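Local atomic coordinates of putative rubredoxin reductase (PDB entry 3FG2), a protein that probably passes electrons from NADH through its bound FAD to a ferredoxin that serves the cytochrome CYP199A2. Residues Gly10-Gln15 and Ser271-Cys276; Val239-Glu244 and Thr287-Ser292; Ala277-Val282 and Thr297-Cys302. All coordinates share one frame; numbering follows the deposited sequence.

In the fold
Contacts 1 and 3 are buried and contact 2 lies at the surface, yet the three adjoin one another around the FAD. The cofactor runs through contact 1, where a helix start and a loop glycine meet over its pyrophosphate; contact 2, its centre about 11 Å from that of contact 1, touches the same cofactor from the ribityl side. Contact 3 involves no FAD atom but is joined to contact 1 by the hydrogen bond from G274 N to Q299 OE1. Strands 277-281 and 286-288, neighbours in one small sheet, tie contacts 2 and 3 together. Chemistry follows place: apolar groups and backbone amides on phosphate in contact 1, an arginine of an ion pair packed on proline in contact 2, and an amide beside a phenyl ring in contact 3.

Contact 1 (Gly10-Gln15 and Ser271-Cys276); sequences GHAGFQ and SAIGDC. With FAD (flavin-adenine dinucleotide), chain B.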
# COMPACT_ATOMS: atom_id res chain seq x y z
N GLY A 10 11.94 -3.01 -1.70
CA GLY A 10 11.01 -1.93 -1.43
C GLY A 10 10.97 -1.78 0.08
O GLY A 10 11.97 -2.10 0.75
N HIS A 11 9.86 -1.33 0.64
CA HIS A 11 9.79 -1.17 2.09
C HIS A 11 10.19 -2.41 2.87
O HIS A 11 11.12 -2.37 3.67
CB HIS A 11 8.40 -0.70 2.53
CG HIS A 11 8.16 0.76 2.30
ND1 HIS A 11 7.72 1.26 1.10
CD2 HIS A 11 8.35 1.82 3.12
CE1 HIS A 11 7.66 2.58 1.18
NE2 HIS A 11 8.04 2.95 2.39
N ALA A 12 9.50 -3.52 2.66
CA ALA A 12 9.81 -4.76 3.38
C ALA A 12 11.23 -5.30 3.12
O ALA A 12 11.92 -5.70 4.06
CB ALA A 12 8.78 -5.84 3.03
N GLY A 13 11.65 -5.32 1.86
CA GLY A 13 12.97 -5.82 1.53
C GLY A 13 14.07 -5.04 2.22
O GLY A 13 14.98 -5.61 2.82
N PHE A 14 13.98 -3.72 2.13
CA PHE A 14 14.97 -2.84 2.75
C PHE A 14 14.96 -2.98 4.27
O PHE A 14 16.02 -3.07 4.90
CB PHE A 14 14.68 -1.39 2.37
CG PHE A 14 15.47 -0.39 3.16
CD1 PHE A 14 16.82 -0.20 2.92
CD2 PHE A 14 14.85 0.36 4.16
CE1 PHE A 14 17.55 0.72 3.67
CE2 PHE A 14 15.57 1.28 4.92
CZ PHE A 14 16.93 1.46 4.67
N GLN A 15 13.77 -3.00 4.86
CA GLN A 15 13.64 -3.11 6.31
C GLN A 15 14.18 -4.40 6.90
O GLN A 15 14.82 -4.39 7.96
CB GLN A 15 12.18 -2.93 6.73
CG GLN A 15 11.99 -2.82 8.23
CD GLN A 15 12.73 -1.63 8.83
OE1 GLN A 15 13.55 -1.79 9.74
NE2 GLN A 15 12.45 -0.44 8.31
N SER A 271 11.03 -17.33 3.48
CA SER A 271 9.99 -16.51 4.11
C SER A 271 9.41 -15.52 3.11
O SER A 271 10.03 -15.22 2.09
CB SER A 271 10.56 -15.72 5.29
OG SER A 271 10.89 -16.58 6.37
N ALA A 272 8.22 -15.03 3.41
CA ALA A 272 7.56 -14.03 2.55
C ALA A 272 7.06 -12.92 3.46
O ALA A 272 6.44 -13.19 4.49
CB ALA A 272 6.41 -14.66 1.79
N ILE A 273 7.32 -11.67 3.08
CA ILE A 273 6.91 -10.52 3.87
C ILE A 273 6.39 -9.37 3.00
O ILE A 273 6.75 -9.25 1.82
CB ILE A 273 8.08 -9.96 4.71
CG1 ILE A 273 9.23 -9.58 3.78
CG2 ILE A 273 8.53 -10.99 5.74
CD1 ILE A 273 10.38 -8.90 4.48
N GLY A 274 5.56 -8.52 3.60
CA GLY A 274 5.03 -7.38 2.88
C GLY A 274 3.77 -7.61 2.07
O GLY A 274 2.99 -8.52 2.33
N ASP A 275 3.58 -6.77 1.07
CA ASP A 275 2.41 -6.86 0.21
C ASP A 275 2.23 -8.23 -0.44
O ASP A 275 1.10 -8.64 -0.71
CB ASP A 275 2.47 -5.79 -0.87
CG ASP A 275 2.10 -4.41 -0.36
OD1 ASP A 275 1.99 -4.22 0.87
OD2 ASP A 275 1.92 -3.50 -1.21
N CYS A 276 3.32 -8.94 -0.68
CA CYS A 276 3.25 -10.24 -1.35
C CYS A 276 2.84 -11.40 -0.45
O CYS A 276 2.51 -12.48 -0.95
CB CYS A 276 4.59 -10.58 -2.01
SG CYS A 276 5.87 -11.25 -0.89
PA FAD B . 7.10 -2.72 -2.45
O1A FAD B . 6.17 -2.65 -3.60
O2A FAD B . 7.50 -1.60 -1.80
O5B FAD B . 8.37 -3.20 -3.16
C5B FAD B . 8.45 -4.42 -3.97
C4B FAD B . 9.81 -4.30 -4.70
O4B FAD B . 10.17 -5.65 -5.17
C3B FAD B . 9.81 -3.41 -5.96
O3B FAD B . 10.85 -2.49 -6.08
C2B FAD B . 9.68 -4.44 -7.06
O2B FAD B . 10.06 -3.96 -8.31
C1B FAD B . 10.62 -5.50 -6.55
N9A FAD B . 10.46 -6.85 -7.10
C8A FAD B . 9.29 -7.47 -7.45
N7A FAD B . 9.48 -8.69 -7.93
C5A FAD B . 10.83 -8.89 -7.90
C6A FAD B . 11.68 -10.03 -8.29
N6A FAD B . 11.22 -11.16 -8.79
N1A FAD B . 13.03 -9.85 -8.10
C2A FAD B . 13.56 -8.69 -7.58
N3A FAD B . 12.86 -7.60 -7.20
C4A FAD B . 11.50 -7.74 -7.37
N1 FAD B . 1.05 2.65 2.63
C2 FAD B . 0.82 3.35 3.74
O2 FAD B . 0.75 2.82 4.81
N3 FAD B . 0.64 4.77 3.72
C4 FAD B . 0.71 5.49 2.55
O4 FAD B . 0.56 6.70 2.57
C4X FAD B . 0.97 4.74 1.32
N5 FAD B . 1.05 5.39 0.14
C5X FAD B . 1.30 4.65 -1.00
C6 FAD B . 1.40 5.36 -2.24
C7 FAD B . 1.66 4.71 -3.43
C7M FAD B . 1.76 5.50 -4.71
C8 FAD B . 1.84 3.25 -3.43
C8M FAD B . 2.13 2.47 -4.70
C9 FAD B . 1.74 2.54 -2.22
C9A FAD B . 1.48 3.23 -1.01
N10 FAD B . 1.37 2.56 0.28
C10 FAD B . 1.13 3.28 1.42
C1' FAD B . 1.56 1.09 0.30
C2' FAD B . 3.05 0.73 0.57
O2' FAD B . 3.84 1.38 -0.41
C3' FAD B . 3.19 -0.78 0.48
O3' FAD B . 2.40 -1.39 1.50
C4' FAD B . 4.65 -1.17 0.66
O4' FAD B . 5.47 -0.56 -0.36
C5' FAD B . 4.75 -2.68 0.56
O5' FAD B . 6.28 -3.04 0.71
P FAD B . 6.83 -4.21 -0.05
O1P FAD B . 8.32 -4.22 0.41
O2P FAD B . 6.15 -5.41 0.15
O3P FAD B . 6.77 -3.95 -1.50
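A12, in the first turn of helix 11-22, meets I273 and G274 through van der Waals contacts, with no hydrogen bond between the two segments. The methyl A12 CB lies 3.7 Å from I273 CD1, and the same CD1 also packs against the carbonyl oxygen of A12. I273 reaches this place because CG1 sits between its backbone N and carbonyl carbon (chi1 58°) and the chain then runs out extended, which carries CD1 alongside the helix turn. Next to it, A12 CB is 4.1 Å from G274 CA. A side chain at G274 would crowd that methyl and run into FAD O2P, so the close approach depends on its absence; G10 is similarly bare beside FAD O5B.

G10 and G13 belong to a GxGxxG sequence that fits the Rossmann-type dinucleotide-binding motif, in which a strand turns tightly into a helix whose first amides face the pyrophosphate. Strand 270-272, at the edge of the parallel sheet that also holds strand 4-7, leads into the loop that approaches the phosphates from across the cofactor.

Hydrogen bonds to FAD bind both segments to it. On the flavin-side phosphate, A12 N donates to O1P at 2.6 Å and D275 N donates to O2P at 3.0 Å, so the helix start holds one non-bridging oxygen and the loop the other. The helix dipole would probably add to the attraction for this charge. H11 N makes only a weak bond to O2A of the adenosine-side phosphate. Along the ribityl chain, H11 ND1 is hydrogen-bonded to O4' at 3.2 Å, its ring meeting that hydroxyl obliquely, while the O3' hydroxyl donates to D275 OD1 at 2.9 Å. The D275 carboxylate also packs against FAD C5', which lies 3.3 Å from D275 CG.

Contact 2 (Val239-Glu244 and Thr287-Ser292); sequences VIPNVE and TMRVES. With FAD (flavin-adenine dinucleotide), chain B.
P241 and R289 are the closest backbone points across this contact, their CA atoms 9.1 Å apart, so side chains alone bridge the segments. R289 leaves its backbone with CG anti to N (chi1 -172°) and bends at chi3 (72°), which brings one face of the guanidinium group to P241 CG; that carbon is displaced toward the rim of the group and comes within 3.2 Å of R289 NE. The terminal nitrogen R289 NH2 forms a salt bridge with E291 OE1 at 2.5 Å, meeting the oxygen on its anti side and 20° out of the carboxylate plane. V239 CG2 packs beside the bonded atoms of the ion pair, 3.3 Å from E291 OE1 and 3.7 Å from R289 NH2. The other terminal nitrogen, R289 NH1, donates to D275 O, linking the pair to the FAD-binding loop. A leucine in place of this arginine would probably leave the E291 carboxylate and the D275 carbonyl without this donor, and P241 CG without its flat partner. S292 N, 2.9 Å from FAD O3', brings the segment to the cofactor. Strand 239-241 pairs antiparallel with 108-110, consistent with the two-stranded connection between FAD and NADH domains in reductases of this family; the contact sets it beside E291, a residue of the FAD pocket.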
# COMPACT_ATOMS: atom_id res chain seq x y z
N VAL A 239 -4.24 -4.19 -7.53
CA VAL A 239 -2.92 -4.75 -7.76
C VAL A 239 -3.01 -6.27 -7.85
O VAL A 239 -4.08 -6.85 -7.71
CB VAL A 239 -1.95 -4.41 -6.61
CG1 VAL A 239 -1.79 -2.91 -6.49
CG2 VAL A 239 -2.49 -5.00 -5.30
N ILE A 240 -1.86 -6.89 -8.08
CA ILE A 240 -1.76 -8.33 -8.15
C ILE A 240 -0.50 -8.69 -7.38
O ILE A 240 0.60 -8.31 -7.77
CB ILE A 240 -1.56 -8.84 -9.59
CG1 ILE A 240 -2.75 -8.46 -10.46
CG2 ILE A 240 -1.38 -10.35 -9.57
CD1 ILE A 240 -2.55 -8.86 -11.92
N PRO A 241 -0.65 -9.41 -6.26
CA PRO A 241 0.54 -9.79 -5.49
C PRO A 241 1.48 -10.59 -6.39
O PRO A 241 1.04 -11.46 -7.13
CB PRO A 241 -0.04 -10.64 -4.35
CG PRO A 241 -1.42 -10.07 -4.16
CD PRO A 241 -1.89 -9.86 -5.59
N ASN A 242 2.77 -10.29 -6.33
CA ASN A 242 3.74 -11.00 -7.16
C ASN A 242 4.08 -12.36 -6.54
O ASN A 242 5.02 -12.48 -5.76
CB ASN A 242 5.01 -10.16 -7.34
CG ASN A 242 4.74 -8.83 -8.03
OD1 ASN A 242 4.19 -8.79 -9.14
ND2 ASN A 242 5.12 -7.74 -7.38
N VAL A 243 3.30 -13.37 -6.90
CA VAL A 243 3.49 -14.72 -6.36
C VAL A 243 3.97 -15.73 -7.40
O VAL A 243 4.43 -16.81 -7.05
CB VAL A 243 2.18 -15.28 -5.78
CG1 VAL A 243 1.57 -14.28 -4.80
CG2 VAL A 243 1.21 -15.58 -6.90
N GLU A 244 3.84 -15.37 -8.68
CA GLU A 244 4.22 -16.26 -9.78
C GLU A 244 5.46 -17.12 -9.56
O GLU A 244 5.37 -18.35 -9.52
CB GLU A 244 4.37 -15.46 -11.07
CG GLU A 244 3.06 -14.94 -11.66
CD GLU A 244 2.28 -14.02 -10.72
OE1 GLU A 244 2.92 -13.20 -10.02
OE2 GLU A 244 1.03 -14.10 -10.71
N THR A 287 -6.23 -15.82 7.75
CA THR A 287 -5.11 -15.55 6.86
C THR A 287 -5.47 -14.32 6.05
O THR A 287 -6.58 -14.22 5.53
CB THR A 287 -4.89 -16.73 5.91
OG1 THR A 287 -6.08 -16.92 5.13
CG2 THR A 287 -4.61 -18.00 6.70
N MET A 288 -4.54 -13.37 5.94
CA MET A 288 -4.81 -12.14 5.20
C MET A 288 -3.55 -11.56 4.58
O MET A 288 -2.44 -11.98 4.88
CB MET A 288 -5.42 -11.10 6.14
CG MET A 288 -4.52 -10.70 7.31
SD MET A 288 -5.39 -9.91 8.69
CE MET A 288 -4.49 -8.42 8.84
N ARG A 289 -3.75 -10.59 3.69
CA ARG A 289 -2.66 -9.90 3.02
C ARG A 289 -2.91 -8.43 3.33
O ARG A 289 -4.02 -7.95 3.16
CB ARG A 289 -2.69 -10.13 1.51
CG ARG A 289 -1.47 -9.58 0.77
CD ARG A 289 -1.55 -9.79 -0.73
NE ARG A 289 -2.55 -8.92 -1.35
CZ ARG A 289 -2.32 -7.66 -1.70
NH1 ARG A 289 -1.13 -7.12 -1.50
NH2 ARG A 289 -3.30 -6.94 -2.25
N VAL A 290 -1.90 -7.71 3.81
CA VAL A 290 -2.11 -6.31 4.12
C VAL A 290 -1.15 -5.42 3.34
O VAL A 290 0.04 -5.69 3.27
CB VAL A 290 -1.92 -6.04 5.62
CG1 VAL A 290 -2.05 -4.56 5.92
CG2 VAL A 290 -2.97 -6.82 6.41
N GLU A 291 -1.69 -4.35 2.75
CA GLU A 291 -0.89 -3.41 1.97
C GLU A 291 -0.66 -2.12 2.75
O GLU A 291 -1.47 -1.20 2.67
CB GLU A 291 -1.59 -3.02 0.67
CG GLU A 291 -2.01 -4.14 -0.25
CD GLU A 291 -2.68 -3.62 -1.52
OE1 GLU A 291 -3.41 -4.40 -2.16
OE2 GLU A 291 -2.48 -2.43 -1.88
N SER A 292 0.44 -2.04 3.48
CA SER A 292 0.74 -0.84 4.22
C SER A 292 2.21 -0.85 4.64
O SER A 292 2.82 -1.90 4.75
CB SER A 292 -0.16 -0.72 5.45
OG SER A 292 0.19 -1.68 6.44
PA FAD B . 7.10 -2.72 -2.45
O1A FAD B . 6.17 -2.65 -3.60
O2A FAD B . 7.50 -1.60 -1.80
O5B FAD B . 8.37 -3.20 -3.16
C5B FAD B . 8.45 -4.42 -3.97
C4B FAD B . 9.81 -4.30 -4.70
O4B FAD B . 10.17 -5.65 -5.17
C3B FAD B . 9.81 -3.41 -5.96
O3B FAD B . 10.85 -2.49 -6.08
C2B FAD B . 9.68 -4.44 -7.06
O2B FAD B . 10.06 -3.96 -8.31
C1B FAD B . 10.62 -5.50 -6.55
N9A FAD B . 10.46 -6.85 -7.10
C8A FAD B . 9.29 -7.47 -7.45
N7A FAD B . 9.48 -8.69 -7.93
C5A FAD B . 10.83 -8.89 -7.90
C6A FAD B . 11.68 -10.03 -8.29
N6A FAD B . 11.22 -11.16 -8.79
N1A FAD B . 13.03 -9.85 -8.10
C2A FAD B . 13.56 -8.69 -7.58
N3A FAD B . 12.86 -7.60 -7.20
C4A FAD B . 11.50 -7.74 -7.37
N1 FAD B . 1.05 2.65 2.63
C2 FAD B . 0.82 3.35 3.74
O2 FAD B . 0.75 2.82 4.81
N3 FAD B . 0.64 4.77 3.72
C4 FAD B . 0.71 5.49 2.55
O4 FAD B . 0.56 6.70 2.57
C4X FAD B . 0.97 4.74 1.32
N5 FAD B . 1.05 5.39 0.14
C5X FAD B . 1.30 4.65 -1.00
C6 FAD B . 1.40 5.36 -2.24
C7 FAD B . 1.66 4.71 -3.43
C7M FAD B . 1.76 5.50 -4.71
C8 FAD B . 1.84 3.25 -3.43
C8M FAD B . 2.13 2.47 -4.70
C9 FAD B . 1.74 2.54 -2.22
C9A FAD B . 1.48 3.23 -1.01
N10 FAD B . 1.37 2.56 0.28
C10 FAD B . 1.13 3.28 1.42
C1' FAD B . 1.56 1.09 0.30
C2' FAD B . 3.05 0.73 0.57
O2' FAD B . 3.84 1.38 -0.41
C3' FAD B . 3.19 -0.78 0.48
O3' FAD B . 2.40 -1.39 1.50
C4' FAD B . 4.65 -1.17 0.66
O4' FAD B . 5.47 -0.56 -0.36
C5' FAD B . 4.75 -2.68 0.56
O5' FAD B . 6.28 -3.04 0.71
P FAD B . 6.83 -4.21 -0.05
O1P FAD B . 8.32 -4.22 0.41
O2P FAD B . 6.15 -5.41 0.15
O3P FAD B . 6.77 -3.95 -1.50

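Contact 3 (Ala277-Val282 and Thr297-Cys302); sequences ALFESV and TDQARC
Q299 reaches from helix 293-306 to A277 and F279 of strand 277-281. Its CB leaves the helix on the side of the strand; the first torsion, -94°, lies away from the staggered values, and chi2 of -173° keeps the chain extended, so that CB and CG serve as a spacer that carries CD to the strand. Beyond CD the amide divides. OE1 lies 3.9 Å from A277 CB, a plain van der Waals contact, while its polar partner is the backbone N of G274, which donates a hydrogen bond to it. NE2 comes to the F279 ring, 3.3 Å from CD2 and 3.4 Å from CE2. It approaches obliquely, with the ring and amide planes 69° apart. F279 also meets Y314 edge-to-face. A water 2.9 Å from A277 O also takes a weak hydrogen bond from NE2, a loose bridge between helix and strand where no direct hydrogen bond forms. The bond from G274 N probably sets which way the amide faces; the ring and water hold NE2 only lightly, and this buried polar group couples helix, strand and G274.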
# COMPACT_ATOMS: atom_id res chain seq x y z
N ALA A 277 2.85 -11.17 0.86
CA ALA A 277 2.53 -12.24 1.81
C ALA A 277 1.09 -12.37 2.31
O ALA A 277 0.46 -11.40 2.72
CB ALA A 277 3.48 -12.13 3.00
N LEU A 278 0.60 -13.61 2.28
CA LEU A 278 -0.75 -13.97 2.74
C LEU A 278 -0.47 -14.78 4.02
O LEU A 278 -0.40 -16.01 3.99
CB LEU A 278 -1.45 -14.85 1.70
CG LEU A 278 -2.98 -14.91 1.72
CD1 LEU A 278 -3.44 -16.03 0.78
CD2 LEU A 278 -3.51 -15.15 3.13
N PHE A 279 -0.32 -14.07 5.13
CA PHE A 279 0.01 -14.67 6.41
C PHE A 279 -1.13 -15.09 7.32
O PHE A 279 -2.27 -14.63 7.21
CB PHE A 279 0.92 -13.73 7.18
CG PHE A 279 0.24 -12.46 7.61
CD1 PHE A 279 -0.21 -12.32 8.92
CD2 PHE A 279 0.02 -11.43 6.71
CE1 PHE A 279 -0.87 -11.15 9.33
CE2 PHE A 279 -0.64 -10.26 7.09
CZ PHE A 279 -1.08 -10.12 8.41
N GLU A 280 -0.79 -15.96 8.26
CA GLU A 280 -1.73 -16.45 9.25
C GLU A 280 -1.67 -15.47 10.42
O GLU A 280 -0.59 -15.23 10.96
CB GLU A 280 -1.29 -17.85 9.71
CG GLU A 280 -2.18 -18.47 10.78
CD GLU A 280 -1.68 -19.82 11.25
OE1 GLU A 280 -2.28 -20.37 12.20
OE2 GLU A 280 -0.69 -20.34 10.68
N SER A 281 -2.81 -14.90 10.78
CA SER A 281 -2.88 -13.92 11.88
C SER A 281 -3.46 -14.48 13.19
O SER A 281 -4.67 -14.69 13.30
CB SER A 281 -3.70 -12.71 11.44
OG SER A 281 -3.93 -11.82 12.53
N VAL A 282 -2.60 -14.69 14.19
CA VAL A 282 -3.06 -15.20 15.48
C VAL A 282 -4.10 -14.27 16.08
O VAL A 282 -5.16 -14.71 16.54
CB VAL A 282 -1.91 -15.33 16.52
CG1 VAL A 282 -1.08 -16.57 16.24
CG2 VAL A 282 -1.04 -14.08 16.49
N THR A 297 6.95 -3.12 7.28
CA THR A 297 7.93 -2.85 8.32
C THR A 297 7.89 -3.84 9.48
O THR A 297 8.90 -4.46 9.80
CB THR A 297 7.74 -1.41 8.84
OG1 THR A 297 8.00 -0.49 7.77
CG2 THR A 297 8.67 -1.12 10.00
N ASP A 298 6.73 -3.99 10.11
CA ASP A 298 6.61 -4.90 11.24
C ASP A 298 6.90 -6.33 10.84
O ASP A 298 7.51 -7.09 11.60
CB ASP A 298 5.23 -4.81 11.89
CG ASP A 298 4.93 -3.43 12.46
OD1 ASP A 298 5.89 -2.70 12.81
OD2 ASP A 298 3.73 -3.10 12.56
N GLN A 299 6.46 -6.72 9.65
CA GLN A 299 6.70 -8.08 9.21
C GLN A 299 8.20 -8.29 9.03
O GLN A 299 8.74 -9.35 9.37
CB GLN A 299 5.94 -8.37 7.92
CG GLN A 299 4.58 -9.00 8.15
CD GLN A 299 3.91 -9.42 6.87
OE1 GLN A 299 4.57 -9.85 5.92
NE2 GLN A 299 2.59 -9.33 6.84
N ALA A 300 8.88 -7.27 8.50
CA ALA A 300 10.32 -7.36 8.30
C ALA A 300 11.01 -7.56 9.65
O ALA A 300 11.89 -8.40 9.79
CB ALA A 300 10.84 -6.10 7.63
N ARG A 301 10.59 -6.78 10.65
CA ARG A 301 11.16 -6.89 11.99
C ARG A 301 10.96 -8.31 12.54
O ARG A 301 11.88 -8.90 13.12
CB ARG A 301 10.51 -5.87 12.93
CG ARG A 301 11.02 -4.44 12.75
CD ARG A 301 10.22 -3.46 13.61
NE ARG A 301 10.93 -2.22 13.88
CZ ARG A 301 11.28 -1.33 12.95
NH1 ARG A 301 10.98 -1.54 11.68
NH2 ARG A 301 11.94 -0.23 13.29
N CYS A 302 9.76 -8.85 12.35
CA CYS A 302 9.43 -10.18 12.83
C CYS A 302 10.36 -11.26 12.27
O CYS A 302 10.79 -12.16 13.00
CB CYS A 302 7.99 -10.52 12.45
SG CYS A 302 7.49 -12.16 13.00
O HOH W 1 0.66 -8.87 4.17